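TssK C (Escherichia coli, PDB 5M2Y) is a baseplate component of the bacterial type VI secretion system, represented here by its C-terminal domain, which probably binds the membrane complex. Local coordinates at residues S1-W15 with G118-T130. Numbering follows the deposited sequence. Where two conformers were deposited one is given.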
loop_
_atom_site.group_PDB
_atom_site.type_symbol
_atom_site.label_atom_id
_atom_site.label_comp_id
_atom_site.label_asym_id
_atom_site.label_seq_id
_atom_site.Cartn_x
_atom_site.Cartn_y
_atom_site.Cartn_z
ATOM N N SER A 1 16.168 -9.111 3.809
ATOM C CA SER A 1 15.345 -10.226 4.254
ATOM C C SER A 1 14.467 -10.752 3.131
ATOM O O SER A 1 14.687 -10.403 1.984
ATOM C CB SER A 1 14.530 -9.851 5.506
ATOM O OG SER A 1 15.094 -8.767 6.249
ATOM N N ARG A 2 13.525 -11.643 3.439
ATOM C CA ARG A 2 12.656 -12.100 2.375
ATOM C C ARG A 2 11.536 -11.115 2.135
ATOM O O ARG A 2 11.042 -10.515 3.031
ATOM C CB ARG A 2 12.231 -13.561 2.410
ATOM C CG ARG A 2 11.366 -13.980 3.512
ATOM C CD ARG A 2 11.958 -15.195 4.209
ATOM N NE ARG A 2 12.012 -14.877 5.614
ATOM C CZ ARG A 2 11.216 -15.409 6.508
ATOM N NH1 ARG A 2 10.351 -16.330 6.134
ATOM N NH2 ARG A 2 11.295 -15.033 7.752
ATOM N N VAL A 3 11.224 -10.989 0.866
ATOM C CA VAL A 3 10.232 -10.110 0.281
ATOM C C VAL A 3 9.084 -10.914 -0.288
ATOM O O VAL A 3 9.283 -11.881 -1.026
ATOM C CB VAL A 3 10.830 -9.169 -0.782
ATOM C CG1 VAL A 3 9.828 -8.094 -1.181
ATOM C CG2 VAL A 3 12.115 -8.535 -0.295
ATOM N N VAL A 4 7.879 -10.494 0.073
ATOM C CA VAL A 4 6.632 -11.095 -0.352
ATOM C C VAL A 4 5.925 -10.060 -1.208
ATOM O O VAL A 4 5.573 -8.987 -0.711
ATOM C CB VAL A 4 5.761 -11.549 0.857
ATOM C CG1 VAL A 4 4.458 -12.184 0.404
ATOM C CG2 VAL A 4 6.508 -12.520 1.743
ATOM N N PHE A 5 5.753 -10.376 -2.503
ATOM C CA PHE A 5 5.033 -9.529 -3.436
ATOM C C PHE A 5 3.546 -9.831 -3.219
ATOM O O PHE A 5 3.145 -11.000 -3.235
ATOM C CB PHE A 5 5.465 -9.843 -4.876
ATOM C CG PHE A 5 4.748 -9.071 -5.953
ATOM C CD1 PHE A 5 5.242 -7.858 -6.405
ATOM C CD2 PHE A 5 3.599 -9.578 -6.543
ATOM C CE1 PHE A 5 4.575 -7.150 -7.409
ATOM C CE2 PHE A 5 2.930 -8.867 -7.540
ATOM C CZ PHE A 5 3.427 -7.663 -7.974
ATOM N N ILE A 6 2.736 -8.779 -2.985
ATOM C CA ILE A 6 1.297 -8.925 -2.782
ATOM C C ILE A 6 0.631 -8.397 -4.020
ATOM O O ILE A 6 0.713 -7.209 -4.292
ATOM C CB ILE A 6 0.778 -8.272 -1.457
ATOM C CG1 ILE A 6 1.305 -9.033 -0.244
ATOM C CG2 ILE A 6 -0.757 -8.247 -1.385
ATOM C CD1 ILE A 6 2.123 -8.202 0.603
ATOM N N GLU A 7 -0.025 -9.301 -4.764
ATOM C CA GLU A 7 -0.746 -8.962 -5.978
ATOM C C GLU A 7 -1.880 -8.004 -5.650
ATOM O O GLU A 7 -2.645 -8.257 -4.725
ATOM C CB GLU A 7 -1.306 -10.226 -6.640
ATOM N N LEU A 8 -1.946 -6.884 -6.367
ATOM C CA LEU A 8 -3.010 -5.902 -6.192
ATOM C C LEU A 8 -3.904 -5.987 -7.414
ATOM O O LEU A 8 -3.412 -5.988 -8.548
ATOM C CB LEU A 8 -2.470 -4.461 -5.985
ATOM C CG LEU A 8 -1.689 -4.167 -4.707
ATOM C CD1 LEU A 8 -1.174 -2.761 -4.699
ATOM C CD2 LEU A 8 -2.558 -4.389 -3.442
ATOM N N LYS A 9 -5.207 -6.135 -7.182
ATOM C CA LYS A 9 -6.198 -6.176 -8.239
ATOM C C LYS A 9 -6.837 -4.780 -8.303
ATOM O O LYS A 9 -7.379 -4.315 -7.305
ATOM C CB LYS A 9 -7.242 -7.271 -7.967
ATOM C CG LYS A 9 -6.772 -8.681 -8.289
ATOM C CD LYS A 9 -7.273 -9.736 -7.273
ATOM C CE LYS A 9 -7.575 -11.144 -7.786
ATOM N NZ LYS A 9 -7.247 -11.369 -9.222
ATOM N N GLN A 10 -6.714 -4.099 -9.454
ATOM C CA GLN A 10 -7.308 -2.789 -9.644
ATOM C C GLN A 10 -8.757 -2.942 -10.142
ATOM O O GLN A 10 -9.048 -3.721 -11.061
ATOM C CB GLN A 10 -6.492 -1.950 -10.618
ATOM C CG GLN A 10 -6.985 -0.516 -10.756
ATOM C CD GLN A 10 -6.259 0.240 -11.847
ATOM O OE1 GLN A 10 -5.534 -0.319 -12.678
ATOM N NE2 GLN A 10 -6.427 1.542 -11.866
ATOM N N LYS A 11 -9.657 -2.185 -9.508
ATOM C CA LYS A 11 -11.071 -2.097 -9.847
ATOM C C LYS A 11 -11.389 -0.607 -9.819
ATOM O O LYS A 11 -11.799 -0.076 -8.796
ATOM C CB LYS A 11 -11.917 -2.912 -8.856
ATOM N N GLY A 12 -11.107 0.055 -10.939
ATOM C CA GLY A 12 -11.271 1.493 -11.096
ATOM C C GLY A 12 -10.258 2.238 -10.256
ATOM O O GLY A 12 -9.058 2.107 -10.472
ATOM N N VAL A 13 -10.754 2.975 -9.260
ATOM C CA VAL A 13 -9.955 3.749 -8.313
ATOM C C VAL A 13 -9.458 2.918 -7.113
ATOM O O VAL A 13 -8.631 3.409 -6.349
ATOM C CB VAL A 13 -10.662 5.052 -7.838
ATOM C CG1 VAL A 13 -10.801 6.053 -8.980
ATOM C CG2 VAL A 13 -12.004 4.766 -7.189
ATOM N N MET A 14 -9.966 1.687 -6.943
ATOM C CA MET A 14 -9.575 0.833 -5.821
ATOM C C MET A 14 -8.591 -0.261 -6.190
ATOM O O MET A 14 -8.694 -0.857 -7.257
ATOM C CB MET A 14 -10.798 0.207 -5.136
ATOM C CG MET A 14 -11.778 1.210 -4.542
ATOM S SD MET A 14 -11.053 2.364 -3.350
ATOM C CE MET A 14 -10.503 1.278 -2.030
ATOM N N TRP A 15 -7.630 -0.510 -5.299
ATOM C CA TRP A 15 -6.634 -1.566 -5.448
ATOM C C TRP A 15 -6.795 -2.487 -4.261
ATOM O O TRP A 15 -6.813 -2.012 -3.131
ATOM C CB TRP A 15 -5.227 -0.982 -5.459
ATOM C CG TRP A 15 -4.961 -0.049 -6.607
ATOM C CD1 TRP A 15 -5.282 1.276 -6.696
ATOM C CD2 TRP A 15 -4.244 -0.357 -7.804
ATOM N NE1 TRP A 15 -4.861 1.797 -7.890
ATOM C CE2 TRP A 15 -4.207 0.821 -8.590
ATOM C CE3 TRP A 15 -3.631 -1.513 -8.292
ATOM C CZ2 TRP A 15 -3.565 0.875 -9.820
ATOM C CZ3 TRP A 15 -3.015 -1.467 -9.524
ATOM C CH2 TRP A 15 -2.983 -0.283 -10.276
ATOM N N GLY A 118 -3.502 10.357 -12.187
ATOM C CA GLY A 118 -3.275 9.978 -13.568
ATOM C C GLY A 118 -3.325 8.488 -13.779
ATOM O O GLY A 118 -3.985 7.776 -13.032
ATOM N N ASP A 119 -2.546 8.028 -14.764
ATOM C CA ASP A 119 -2.441 6.622 -15.120
ATOM C C ASP A 119 -1.552 5.926 -14.078
ATOM O O ASP A 119 -0.435 5.524 -14.391
ATOM C CB ASP A 119 -1.868 6.485 -16.544
ATOM C CG ASP A 119 -2.237 5.192 -17.237
ATOM O OD1 ASP A 119 -2.304 4.146 -16.557
ATOM O OD2 ASP A 119 -2.432 5.219 -18.468
ATOM N N VAL A 120 -2.086 5.721 -12.858
ATOM C CA VAL A 120 -1.324 5.156 -11.743
ATOM C C VAL A 120 -1.283 3.607 -11.745
ATOM O O VAL A 120 -2.250 2.932 -12.104
ATOM C CB VAL A 120 -1.807 5.749 -10.389
ATOM C CG1 VAL A 120 -3.196 5.244 -10.030
ATOM C CG2 VAL A 120 -0.804 5.495 -9.254
ATOM N N LYS A 121 -0.122 3.068 -11.368
ATOM C CA LYS A 121 0.080 1.638 -11.180
ATOM C C LYS A 121 0.795 1.432 -9.854
ATOM O O LYS A 121 1.793 2.086 -9.567
ATOM C CB LYS A 121 0.764 0.948 -12.382
ATOM C CG LYS A 121 1.163 -0.531 -12.222
ATOM C CD LYS A 121 0.062 -1.472 -11.765
ATOM C CE LYS A 121 0.648 -2.778 -11.295
ATOM N NZ LYS A 121 -0.264 -3.542 -10.411
ATOM N N LEU A 122 0.218 0.555 -9.036
ATOM C CA LEU A 122 0.696 0.211 -7.696
ATOM C C LEU A 122 1.159 -1.231 -7.592
ATOM O O LEU A 122 0.517 -2.127 -8.123
ATOM C CB LEU A 122 -0.447 0.371 -6.694
ATOM C CG LEU A 122 -0.768 1.718 -6.077
ATOM C CD1 LEU A 122 -0.968 2.829 -7.068
ATOM C CD2 LEU A 122 -1.892 1.568 -5.046
ATOM N N GLU A 123 2.212 -1.450 -6.820
ATOM C CA GLU A 123 2.693 -2.780 -6.472
ATOM C C GLU A 123 2.956 -2.759 -4.962
ATOM O O GLU A 123 3.465 -1.757 -4.455
ATOM C CB GLU A 123 3.922 -3.186 -7.284
ATOM C CG GLU A 123 3.600 -3.432 -8.748
ATOM C CD GLU A 123 4.719 -4.057 -9.576
ATOM O OE1 GLU A 123 5.889 -3.980 -9.163
ATOM O OE2 GLU A 123 4.408 -4.616 -10.650
ATOM N N LEU A 124 2.534 -3.817 -4.234
ATOM C CA LEU A 124 2.710 -3.883 -2.784
ATOM C C LEU A 124 3.664 -5.012 -2.455
ATOM O O LEU A 124 3.537 -6.108 -2.998
ATOM C CB LEU A 124 1.352 -4.093 -2.087
ATOM C CG LEU A 124 1.338 -4.235 -0.557
ATOM C CD1 LEU A 124 1.696 -2.928 0.137
ATOM C CD2 LEU A 124 -0.023 -4.702 -0.083
ATOM N N PHE A 125 4.682 -4.685 -1.637
ATOM C CA PHE A 125 5.716 -5.598 -1.147
ATOM C C PHE A 125 5.702 -5.592 0.385
ATOM O O PHE A 125 5.512 -4.545 1.000
ATOM C CB PHE A 125 7.113 -5.124 -1.586
ATOM C CG PHE A 125 7.389 -5.076 -3.063
ATOM C CD1 PHE A 125 7.112 -3.936 -3.801
ATOM C CD2 PHE A 125 7.987 -6.150 -3.709
ATOM C CE1 PHE A 125 7.369 -3.896 -5.173
ATOM C CE2 PHE A 125 8.255 -6.106 -5.078
ATOM C CZ PHE A 125 7.946 -4.980 -5.802
ATOM N N ALA A 126 5.938 -6.759 0.989
ATOM C CA ALA A 126 6.100 -6.900 2.432
ATOM C C ALA A 126 7.486 -7.476 2.662
ATOM O O ALA A 126 7.913 -8.388 1.943
ATOM C CB ALA A 126 5.042 -7.813 3.026
ATOM N N VAL A 127 8.176 -6.908 3.616
ATOM C CA VAL A 127 9.483 -7.385 3.971
ATOM C C VAL A 127 9.297 -8.084 5.295
ATOM O O VAL A 127 8.840 -7.511 6.213
ATOM C CB VAL A 127 10.492 -6.260 4.067
ATOM C CG1 VAL A 127 11.827 -6.748 4.570
ATOM C CG2 VAL A 127 10.668 -5.633 2.712
ATOM N N LEU A 128 9.598 -9.364 5.330
ATOM C CA LEU A 128 9.437 -10.116 6.551
ATOM C C LEU A 128 10.494 -9.775 7.590
ATOM O O LEU A 128 11.644 -9.676 7.289
ATOM C CB LEU A 128 9.420 -11.615 6.269
ATOM C CG LEU A 128 8.400 -12.043 5.246
ATOM C CD1 LEU A 128 8.416 -13.511 4.912
ATOM C CD2 LEU A 128 7.007 -11.608 5.628
ATOM N N ARG A 129 10.066 -9.598 8.820
ATOM C CA ARG A 129 10.972 -9.287 9.902
ATOM C C ARG A 129 11.613 -10.544 10.456
ATOM O O ARG A 129 10.951 -11.567 10.589
ATOM C CB ARG A 129 10.232 -8.526 11.024
ATOM C CG ARG A 129 9.682 -7.200 10.570
ATOM C CD ARG A 129 9.095 -6.349 11.641
ATOM N NE ARG A 129 7.920 -6.959 12.215
ATOM C CZ ARG A 129 6.792 -6.320 12.480
ATOM N NH1 ARG A 129 6.666 -5.052 12.224
ATOM N NH2 ARG A 129 5.799 -6.961 13.057
ATOM N N THR A 130 12.896 -10.436 10.752
ATOM C CA THR A 130 13.747 -11.491 11.346
ATOM C C THR A 130 13.324 -12.976 11.206
ATOM O O THR A 130 12.688 -13.549 12.085
ATOM C CB THR A 130 14.086 -11.150 12.799
HETATM O O HOH W 1 1.811 -5.775 -6.138
HETATM O O HOH W 2 -4.779 3.809 -12.758
#
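V4 and A126 form a hydrogen-bonded pair of an antiparallel beta ladder, which joins the first and last strands of the domain as central neighbours in its sheet. V4 N reaches A126 O at 2.8 Å, and A126 N returns a bond to V4 O. L128 N to R2 O and I6 N to L124 O lengthen the ladder. Beyond I6 the direct pairing gives way: a water donates to I6 O and accepts from L124 N, bridging backbones that diverge, as the axis separation shows by growing from 4.6 Å for strand 3-6 to 7.8 Å for strand 8-11. Farther along, a second water links Q10 NE2 to V120 O.

Where the strands have parted, the W15 indole lies between Q10 and L122. L122 CB lies over one face and Q10 CG over the opposite one; L122 CD2 makes a CH-pi contact 3.9 Å from the centroid of the five-membered ring, while V120 O meets the ring edge in plane. W15 NE1 is hydrogen-bonded to T113 OG1, outside the two segments. Next to this sandwich, L8 CD1 bridges L122 CB and L124 CB, and on the same side of the sheet the I6 and L124 side chains lie side by side, with I6 CG2 against L124 CD2, while I6 CD1 meets A126 CB.

The other side of the ladder carries V3, F5, F125 and V127. With chi1 at 178° the F5 ring swings away from its own N, and its edge at CD1 turns toward the face of F125, an edge-to-face stack with the planes 79° apart. The same ring's edge meets the E123 carboxylate, whose plane stands perpendicular to it. V3 CG1 completes the cluster, 3.7 Å from F125 CD2.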